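Local coordinates for response regulator receiver domain protein (CheY) (Rhodospirillum rubrum, PDB 3HEB) that probably acts as a phosphorylation-controlled receiver of two-component signalling, taking a phosphoryl group on an aspartate and passing the signal on to partner proteins, at residues H16-A27 with F125-L134; L46-A57 with K82-S90. All coordinates share one frame; numbering follows the deposited sequence.

Interaction 1. Residues H16-A27 with F125-L134; sequences HARLIEKNIRRA and FANAIRQLGL. With PO4 (phosphate ion), chain C.
Ile129 drives its side chain from helix 122-136 into helix 14-26, a knob in the hole made by Leu19, Ile20, Asn23 and Ile24. Its CB lies against Asn23 CB; CG2, anti to the backbone N, touches Ile20 O and meets Ile24 CD1 at 3.5 Å; the other branch rests CD1 on Ile20 CA and CG1. A beta-branched residue suits the place because its two arms fill two sides of the hole at once. The axes of segments 16-26 and 125-134 approach to 7.6 Å and cross at -51°; their helices are the first and last of the five-stranded, doubly wound alpha/beta receiver fold, lying together on one face of its sheet. One turn before Ile129, the Phe125 ring takes Leu19 CD2 over one face, 3.6 Å from its centroid, and turns its edge to the face of His16 in a T-shaped pair, planes at 87°. His16 NE2 donates to a phosphate ion, probably from the crystallisation liquor, while its ND1 pairs with Lys118. Asn23 serves both helices: ND2 donates to Leu19 O, one turn back, and OD1 accepts from Arg130 NH2 at 2.6 Å, through a bent bond (133°). A leucine here would probably leave Arg130 NH2 without this acceptor and its guanidinium freer to turn. Gly133 allows the backbones to come close, since a CB there would clash with Ala27 CB.

Interaction 2. Residues L46-A57 with K82-S90; sequences LFGDDKSGRVSA and KENPHTRRS
His86, Thr87 and Asn84 give up the most surface here, all three directing their CB toward the loop after helix 39-47. The His86 ring lies beside Arg54, whose CA is over one face while Pro85 CB of its own segment is over the other; CD2 meets Ala57 CB at 3.3 Å. Its ND1 is buried with no partner in the model, and the ring's part in this contact is to pack. Thr87 splits its branches: CG2 packs on Ser56 CB at 3.3 Å, whereas OG1, 3.8 Å from Phe47 CE2, hydrogen-bonds Val81 O in the helix before it. Asn84 suits a junction of two loops because its amide works both ways. With CG anti to the backbone N (chi1 166°), ND2 reaches Ser52 O at 2.7 Å, arriving from above the carbonyl plane, and OD1 accepts from His86 N in an Asx turn. Gly53, at positive phi, lets this amide approach; a CB would collide with ND2. Asn84 CB meanwhile touches the edge of the Phe47 ring. The contact thus joins the end of helix 39-47 and the loop after it to the turn that follows helix 74-83, beside strand 61-65, where Gln61 touches Leu46 and Ser56, and just ahead of strand 92-96.

From the N terminus, the chain runs through strand 6-10 into helix 14-26, the first half of interaction 1, whose partner, helix 122-136, comes only after strand 114-117. Interaction 1 therefore closes a loop of nearly a hundred residues and brings the first and last helices of the fold together. Interaction 2 is nested wholly inside that loop: 46-57 and 82-90 are separated by 24 residues, which include strand 61-65 and most of helix 74-83. The centres of interactions 1 and 2 are about 27 Å apart, on opposite sides of the chain's centre, and the two do not touch. One packs two helices across each other on one face of the sheet; the other joins the end of helix 39-47 and its loop to the turn after helix 74-83.

Interaction 1. Residues H16-A27 with F125-L134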
# COMPACT_ATOMS: atom_id res chain seq x y z
N HIS A 16 -12.95 -17.49 -5.79
CA HIS A 16 -12.33 -16.42 -5.04
C HIS A 16 -12.89 -15.08 -5.47
O HIS A 16 -13.09 -14.19 -4.65
CB HIS A 16 -10.82 -16.42 -5.25
CG HIS A 16 -10.13 -17.62 -4.68
ND1 HIS A 16 -8.75 -17.74 -4.64
CD2 HIS A 16 -10.62 -18.77 -4.16
CE1 HIS A 16 -8.43 -18.91 -4.12
NE2 HIS A 16 -9.55 -19.55 -3.82
N ALA A 17 -13.17 -14.95 -6.77
CA ALA A 17 -13.71 -13.71 -7.28
C ALA A 17 -15.03 -13.36 -6.60
O ALA A 17 -15.28 -12.21 -6.28
CB ALA A 17 -13.91 -13.80 -8.78
N ARG A 18 -15.87 -14.37 -6.37
CA ARG A 18 -17.16 -14.13 -5.73
C ARG A 18 -17.00 -13.92 -4.22
O ARG A 18 -17.81 -13.25 -3.60
CB ARG A 18 -18.13 -15.28 -6.03
CG ARG A 18 -18.59 -15.34 -7.50
CD ARG A 18 -19.52 -16.53 -7.76
NE ARG A 18 -19.84 -16.69 -9.18
CZ ARG A 18 -20.52 -15.81 -9.91
NH1 ARG A 18 -20.97 -14.70 -9.35
NH2 ARG A 18 -20.75 -16.05 -11.19
N LEU A 19 -15.95 -14.49 -3.64
CA LEU A 19 -15.71 -14.32 -2.21
C LEU A 19 -15.16 -12.91 -1.94
O LEU A 19 -15.53 -12.26 -0.96
CB LEU A 19 -14.71 -15.35 -1.71
CG LEU A 19 -14.21 -15.10 -0.28
CD1 LEU A 19 -15.35 -15.33 0.70
CD2 LEU A 19 -13.06 -16.04 0.02
N ILE A 20 -14.26 -12.46 -2.81
CA ILE A 20 -13.63 -11.15 -2.70
C ILE A 20 -14.69 -10.06 -2.83
O ILE A 20 -14.76 -9.14 -2.01
CB ILE A 20 -12.59 -10.96 -3.83
CG1 ILE A 20 -11.44 -11.96 -3.66
CG2 ILE A 20 -12.05 -9.55 -3.81
CD1 ILE A 20 -10.47 -11.99 -4.83
N GLU A 21 -15.52 -10.18 -3.85
CA GLU A 21 -16.56 -9.22 -4.13
C GLU A 21 -17.58 -9.05 -3.01
O GLU A 21 -17.93 -7.93 -2.66
CB GLU A 21 -17.30 -9.60 -5.41
CG GLU A 21 -18.43 -8.65 -5.80
CD GLU A 21 -19.49 -9.31 -6.69
OE1 GLU A 21 -19.13 -10.09 -7.62
OE2 GLU A 21 -20.69 -9.05 -6.47
N LYS A 22 -18.07 -10.15 -2.46
CA LYS A 22 -19.08 -10.03 -1.42
C LYS A 22 -18.51 -9.55 -0.11
O LYS A 22 -19.21 -8.93 0.69
CB LYS A 22 -19.82 -11.35 -1.21
CG LYS A 22 -18.98 -12.49 -0.67
CD LYS A 22 -19.80 -13.77 -0.56
CE LYS A 22 -21.10 -13.54 0.21
NZ LYS A 22 -20.84 -12.82 1.49
N ASN A 23 -17.23 -9.81 0.13
CA ASN A 23 -16.66 -9.37 1.38
C ASN A 23 -16.28 -7.90 1.31
O ASN A 23 -16.15 -7.24 2.34
CB ASN A 23 -15.48 -10.26 1.75
CG ASN A 23 -15.94 -11.54 2.40
OD1 ASN A 23 -16.37 -11.54 3.56
ND2 ASN A 23 -15.90 -12.64 1.66
N ILE A 24 -16.12 -7.38 0.10
CA ILE A 24 -15.81 -5.98 -0.05
C ILE A 24 -17.10 -5.23 0.28
O ILE A 24 -17.08 -4.16 0.91
CB ILE A 24 -15.37 -5.64 -1.49
CG1 ILE A 24 -14.00 -6.25 -1.77
CG2 ILE A 24 -15.33 -4.13 -1.68
CD1 ILE A 24 -12.92 -5.79 -0.83
N ARG A 25 -18.23 -5.80 -0.15
CA ARG A 25 -19.54 -5.20 0.11
C ARG A 25 -19.81 -5.35 1.58
O ARG A 25 -20.38 -4.46 2.21
CB ARG A 25 -20.64 -5.91 -0.67
CG ARG A 25 -20.43 -5.96 -2.16
CD ARG A 25 -19.97 -4.62 -2.68
NE ARG A 25 -19.96 -4.57 -4.14
CZ ARG A 25 -19.48 -3.56 -4.85
NH1 ARG A 25 -18.96 -2.50 -4.24
NH2 ARG A 25 -19.56 -3.58 -6.17
N ARG A 26 -19.40 -6.48 2.13
CA ARG A 26 -19.59 -6.77 3.55
C ARG A 26 -18.97 -5.66 4.38
O ARG A 26 -19.46 -5.33 5.45
CB ARG A 26 -18.94 -8.10 3.89
CG ARG A 26 -19.67 -8.93 4.95
CD ARG A 26 -18.85 -10.19 5.29
NE ARG A 26 -19.64 -11.25 5.91
CZ ARG A 26 -20.63 -11.90 5.30
NH1 ARG A 26 -20.97 -11.60 4.05
NH2 ARG A 26 -21.29 -12.85 5.95
N ALA A 27 -17.89 -5.09 3.87
CA ALA A 27 -17.17 -4.02 4.56
C ALA A 27 -17.82 -2.66 4.38
O ALA A 27 -17.34 -1.65 4.92
CB ALA A 27 -15.73 -3.98 4.07
N PHE A 125 -9.72 -15.95 4.98
CA PHE A 125 -9.64 -15.35 3.66
C PHE A 125 -10.73 -14.28 3.52
O PHE A 125 -10.46 -13.15 3.13
CB PHE A 125 -9.83 -16.45 2.60
CG PHE A 125 -9.64 -15.99 1.19
CD1 PHE A 125 -9.26 -14.68 0.89
CD2 PHE A 125 -9.81 -16.88 0.14
CE1 PHE A 125 -9.10 -14.26 -0.42
CE2 PHE A 125 -9.65 -16.47 -1.18
CZ PHE A 125 -9.28 -15.15 -1.46
N ALA A 126 -11.96 -14.64 3.86
CA ALA A 126 -13.10 -13.72 3.77
C ALA A 126 -12.90 -12.52 4.68
O ALA A 126 -13.13 -11.37 4.28
CB ALA A 126 -14.39 -14.45 4.12
N ASN A 127 -12.48 -12.78 5.92
CA ASN A 127 -12.25 -11.72 6.88
C ASN A 127 -11.16 -10.76 6.40
O ASN A 127 -11.27 -9.54 6.59
CB ASN A 127 -11.82 -12.29 8.22
CG ASN A 127 -11.08 -11.26 9.06
OD1 ASN A 127 -11.70 -10.36 9.63
ND2 ASN A 127 -9.76 -11.37 9.10
N ALA A 128 -10.10 -11.30 5.80
CA ALA A 128 -9.01 -10.47 5.32
C ALA A 128 -9.47 -9.50 4.23
O ALA A 128 -9.02 -8.36 4.19
CB ALA A 128 -7.88 -11.35 4.80
N ILE A 129 -10.37 -9.96 3.36
CA ILE A 129 -10.91 -9.13 2.29
C ILE A 129 -11.76 -8.02 2.89
O ILE A 129 -11.78 -6.87 2.41
CB ILE A 129 -11.79 -9.97 1.34
CG1 ILE A 129 -10.96 -11.12 0.75
CG2 ILE A 129 -12.36 -9.08 0.24
CD1 ILE A 129 -11.74 -12.05 -0.16
N ARG A 130 -12.48 -8.37 3.94
CA ARG A 130 -13.32 -7.42 4.65
C ARG A 130 -12.36 -6.36 5.20
O ARG A 130 -12.61 -5.15 5.11
CB ARG A 130 -14.02 -8.17 5.78
CG ARG A 130 -15.14 -7.47 6.49
CD ARG A 130 -15.81 -8.51 7.40
NE ARG A 130 -16.23 -9.67 6.63
CZ ARG A 130 -16.03 -10.94 6.97
NH1 ARG A 130 -15.40 -11.26 8.09
NH2 ARG A 130 -16.46 -11.91 6.17
N GLN A 131 -11.25 -6.83 5.75
CA GLN A 131 -10.24 -5.94 6.30
C GLN A 131 -9.66 -5.04 5.21
O GLN A 131 -9.35 -3.88 5.45
CB GLN A 131 -9.13 -6.76 6.96
CG GLN A 131 -8.69 -6.22 8.29
CD GLN A 131 -9.88 -5.84 9.17
OE1 GLN A 131 -10.20 -4.66 9.33
NE2 GLN A 131 -10.54 -6.85 9.74
N LEU A 132 -9.51 -5.60 4.01
CA LEU A 132 -9.00 -4.88 2.84
C LEU A 132 -10.00 -3.78 2.44
O LEU A 132 -9.62 -2.65 2.11
CB LEU A 132 -8.83 -5.87 1.68
CG LEU A 132 -8.01 -5.55 0.41
CD1 LEU A 132 -8.58 -6.36 -0.75
CD2 LEU A 132 -8.06 -4.09 0.08
N GLY A 133 -11.29 -4.12 2.48
CA GLY A 133 -12.34 -3.17 2.13
C GLY A 133 -12.40 -2.02 3.11
O GLY A 133 -12.59 -0.87 2.71
N LEU A 134 -12.25 -2.31 4.40
CA LEU A 134 -12.29 -1.28 5.42
C LEU A 134 -11.13 -0.30 5.25
O LEU A 134 -11.32 0.90 5.35
CB LEU A 134 -12.22 -1.91 6.82
CG LEU A 134 -13.50 -2.62 7.23
CD1 LEU A 134 -13.31 -3.36 8.54
CD2 LEU A 134 -14.63 -1.58 7.34
P PO4 C . -8.28 -21.74 -0.89
O1 PO4 C . -9.27 -21.99 0.34
O2 PO4 C . -9.04 -21.98 -2.26
O3 PO4 C . -7.74 -20.25 -0.85
O4 PO4 C . -7.06 -22.74 -0.79

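Interaction 2. Residues L46-A57 with K82-S90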
# COMPACT_ATOMS: atom_id res chain seq x y z
N LEU A 46 -7.47 -1.34 -19.10
CA LEU A 46 -6.49 -0.43 -18.53
C LEU A 46 -5.68 0.38 -19.53
O LEU A 46 -5.38 1.55 -19.29
CB LEU A 46 -5.53 -1.23 -17.65
CG LEU A 46 -5.64 -1.19 -16.12
CD1 LEU A 46 -7.04 -0.81 -15.67
CD2 LEU A 46 -5.20 -2.55 -15.57
N PHE A 47 -5.32 -0.23 -20.66
CA PHE A 47 -4.52 0.46 -21.65
C PHE A 47 -5.24 0.85 -22.94
O PHE A 47 -4.77 1.71 -23.69
CB PHE A 47 -3.28 -0.38 -21.99
CG PHE A 47 -2.37 -0.61 -20.81
CD1 PHE A 47 -2.47 -1.77 -20.05
CD2 PHE A 47 -1.45 0.37 -20.43
CE1 PHE A 47 -1.66 -1.95 -18.93
CE2 PHE A 47 -0.64 0.20 -19.31
CZ PHE A 47 -0.74 -0.96 -18.56
N GLY A 48 -6.39 0.23 -23.18
CA GLY A 48 -7.15 0.54 -24.38
C GLY A 48 -6.68 -0.25 -25.59
O GLY A 48 -5.68 -0.97 -25.52
N ASP A 49 -7.39 -0.11 -26.70
CA ASP A 49 -7.06 -0.82 -27.92
C ASP A 49 -5.76 -0.33 -28.52
O ASP A 49 -5.02 -1.10 -29.14
CB ASP A 49 -8.19 -0.68 -28.93
CG ASP A 49 -9.48 -1.28 -28.43
OD1 ASP A 49 -9.47 -2.47 -28.08
OD2 ASP A 49 -10.51 -0.56 -28.39
N ASP A 50 -5.47 0.96 -28.34
CA ASP A 50 -4.24 1.53 -28.86
C ASP A 50 -3.06 1.12 -27.98
O ASP A 50 -1.91 1.26 -28.36
CB ASP A 50 -4.34 3.06 -28.94
CG ASP A 50 -4.85 3.68 -27.65
OD1 ASP A 50 -4.23 3.45 -26.59
OD2 ASP A 50 -5.87 4.40 -27.71
N LYS A 51 -3.39 0.59 -26.80
CA LYS A 51 -2.40 0.12 -25.81
C LYS A 51 -1.55 1.22 -25.17
O LYS A 51 -0.57 0.91 -24.49
CB LYS A 51 -1.49 -0.94 -26.44
CG LYS A 51 -2.23 -2.19 -26.89
CD LYS A 51 -3.02 -2.79 -25.74
CE LYS A 51 -4.06 -3.80 -26.21
NZ LYS A 51 -4.92 -4.24 -25.07
N SER A 52 -1.93 2.47 -25.36
CA SER A 52 -1.21 3.62 -24.82
C SER A 52 -1.53 3.90 -23.34
O SER A 52 -0.79 4.61 -22.66
CB SER A 52 -1.52 4.88 -25.63
OG SER A 52 -2.86 5.30 -25.43
N GLY A 53 -2.66 3.36 -22.87
CA GLY A 53 -3.05 3.58 -21.49
C GLY A 53 -3.81 4.88 -21.30
O GLY A 53 -4.24 5.21 -20.20
N ARG A 54 -4.00 5.62 -22.39
CA ARG A 54 -4.70 6.89 -22.30
C ARG A 54 -6.11 6.78 -21.75
O ARG A 54 -6.63 7.73 -21.18
CB ARG A 54 -4.67 7.59 -23.66
CG ARG A 54 -3.33 8.28 -23.89
CD ARG A 54 -3.23 8.94 -25.24
NE ARG A 54 -3.23 7.96 -26.31
CZ ARG A 54 -2.88 8.22 -27.56
NH1 ARG A 54 -2.51 9.45 -27.90
NH2 ARG A 54 -2.90 7.25 -28.47
N VAL A 55 -6.73 5.62 -21.92
CA VAL A 55 -8.07 5.40 -21.39
C VAL A 55 -8.06 5.54 -19.87
O VAL A 55 -9.06 5.90 -19.27
CB VAL A 55 -8.58 4.00 -21.74
CG1 VAL A 55 -9.03 3.94 -23.19
CG2 VAL A 55 -7.48 2.98 -21.48
N SER A 56 -6.91 5.24 -19.27
CA SER A 56 -6.74 5.31 -17.82
C SER A 56 -6.39 6.70 -17.28
O SER A 56 -6.50 6.93 -16.08
CB SER A 56 -5.66 4.32 -17.36
OG SER A 56 -6.12 2.98 -17.38
N ALA A 57 -5.97 7.60 -18.17
CA ALA A 57 -5.61 8.97 -17.78
C ALA A 57 -6.66 9.68 -16.93
O ALA A 57 -7.81 9.86 -17.34
CB ALA A 57 -5.33 9.79 -19.02
N LYS A 82 2.75 -0.15 -13.70
CA LYS A 82 3.66 0.73 -12.97
C LYS A 82 4.70 1.45 -13.81
O LYS A 82 5.45 2.28 -13.29
CB LYS A 82 4.35 -0.04 -11.84
CG LYS A 82 3.43 -0.38 -10.67
CD LYS A 82 2.82 0.87 -10.04
CE LYS A 82 1.79 0.52 -8.98
NZ LYS A 82 1.13 1.74 -8.40
N GLU A 83 4.75 1.15 -15.10
CA GLU A 83 5.70 1.79 -16.00
C GLU A 83 5.05 2.87 -16.86
O GLU A 83 5.69 3.86 -17.19
CB GLU A 83 6.37 0.73 -16.90
CG GLU A 83 7.73 0.26 -16.38
CD GLU A 83 8.09 -1.13 -16.86
OE1 GLU A 83 7.95 -1.41 -18.07
OE2 GLU A 83 8.53 -1.94 -16.02
N ASN A 84 3.78 2.69 -17.20
CA ASN A 84 3.04 3.64 -18.01
C ASN A 84 2.44 4.80 -17.19
O ASN A 84 1.77 4.58 -16.19
CB ASN A 84 1.93 2.91 -18.77
CG ASN A 84 0.90 3.84 -19.37
OD1 ASN A 84 0.11 4.46 -18.66
ND2 ASN A 84 0.90 3.95 -20.70
N PRO A 85 2.68 6.04 -17.63
CA PRO A 85 2.21 7.29 -17.01
C PRO A 85 0.76 7.39 -16.54
O PRO A 85 0.49 7.96 -15.47
CB PRO A 85 2.53 8.34 -18.07
CG PRO A 85 3.79 7.80 -18.67
CD PRO A 85 3.48 6.33 -18.84
N HIS A 86 -0.18 6.86 -17.32
CA HIS A 86 -1.59 6.98 -16.94
C HIS A 86 -2.17 5.85 -16.10
O HIS A 86 -3.39 5.78 -15.92
CB HIS A 86 -2.46 7.17 -18.20
CG HIS A 86 -1.92 8.17 -19.16
ND1 HIS A 86 -1.14 7.83 -20.24
CD2 HIS A 86 -2.03 9.53 -19.20
CE1 HIS A 86 -0.78 8.92 -20.90
NE2 HIS A 86 -1.32 9.96 -20.28
N THR A 87 -1.32 4.98 -15.57
CA THR A 87 -1.79 3.86 -14.75
C THR A 87 -0.90 3.58 -13.55
O THR A 87 -1.33 2.96 -12.58
CB THR A 87 -1.88 2.56 -15.56
OG1 THR A 87 -0.58 2.24 -16.09
CG2 THR A 87 -2.88 2.69 -16.70
N ARG A 88 0.35 4.03 -13.61
CA ARG A 88 1.29 3.78 -12.53
C ARG A 88 0.90 4.35 -11.17
O ARG A 88 1.20 3.75 -10.14
CB ARG A 88 2.68 4.28 -12.91
CG ARG A 88 2.77 5.77 -13.16
CD ARG A 88 4.18 6.12 -13.59
NE ARG A 88 4.32 7.52 -13.99
CZ ARG A 88 5.39 8.00 -14.60
NH1 ARG A 88 6.42 7.21 -14.87
NH2 ARG A 88 5.43 9.28 -14.98
N ARG A 89 0.24 5.50 -11.17
CA ARG A 89 -0.15 6.12 -9.91
C ARG A 89 -1.27 5.33 -9.24
O ARG A 89 -1.62 5.57 -8.09
CB ARG A 89 -0.59 7.56 -10.15
CG ARG A 89 -0.71 8.38 -8.88
CD ARG A 89 -1.11 9.81 -9.21
NE ARG A 89 -0.04 10.53 -9.89
CZ ARG A 89 -0.23 11.65 -10.57
NH1 ARG A 89 -1.44 12.16 -10.68
NH2 ARG A 89 0.79 12.26 -11.15
N SER A 90 -1.84 4.38 -9.98
CA SER A 90 -2.92 3.55 -9.46
C SER A 90 -2.36 2.54 -8.49
O SER A 90 -1.46 1.77 -8.84
CB SER A 90 -3.62 2.81 -10.59
OG SER A 90 -4.40 3.67 -11.39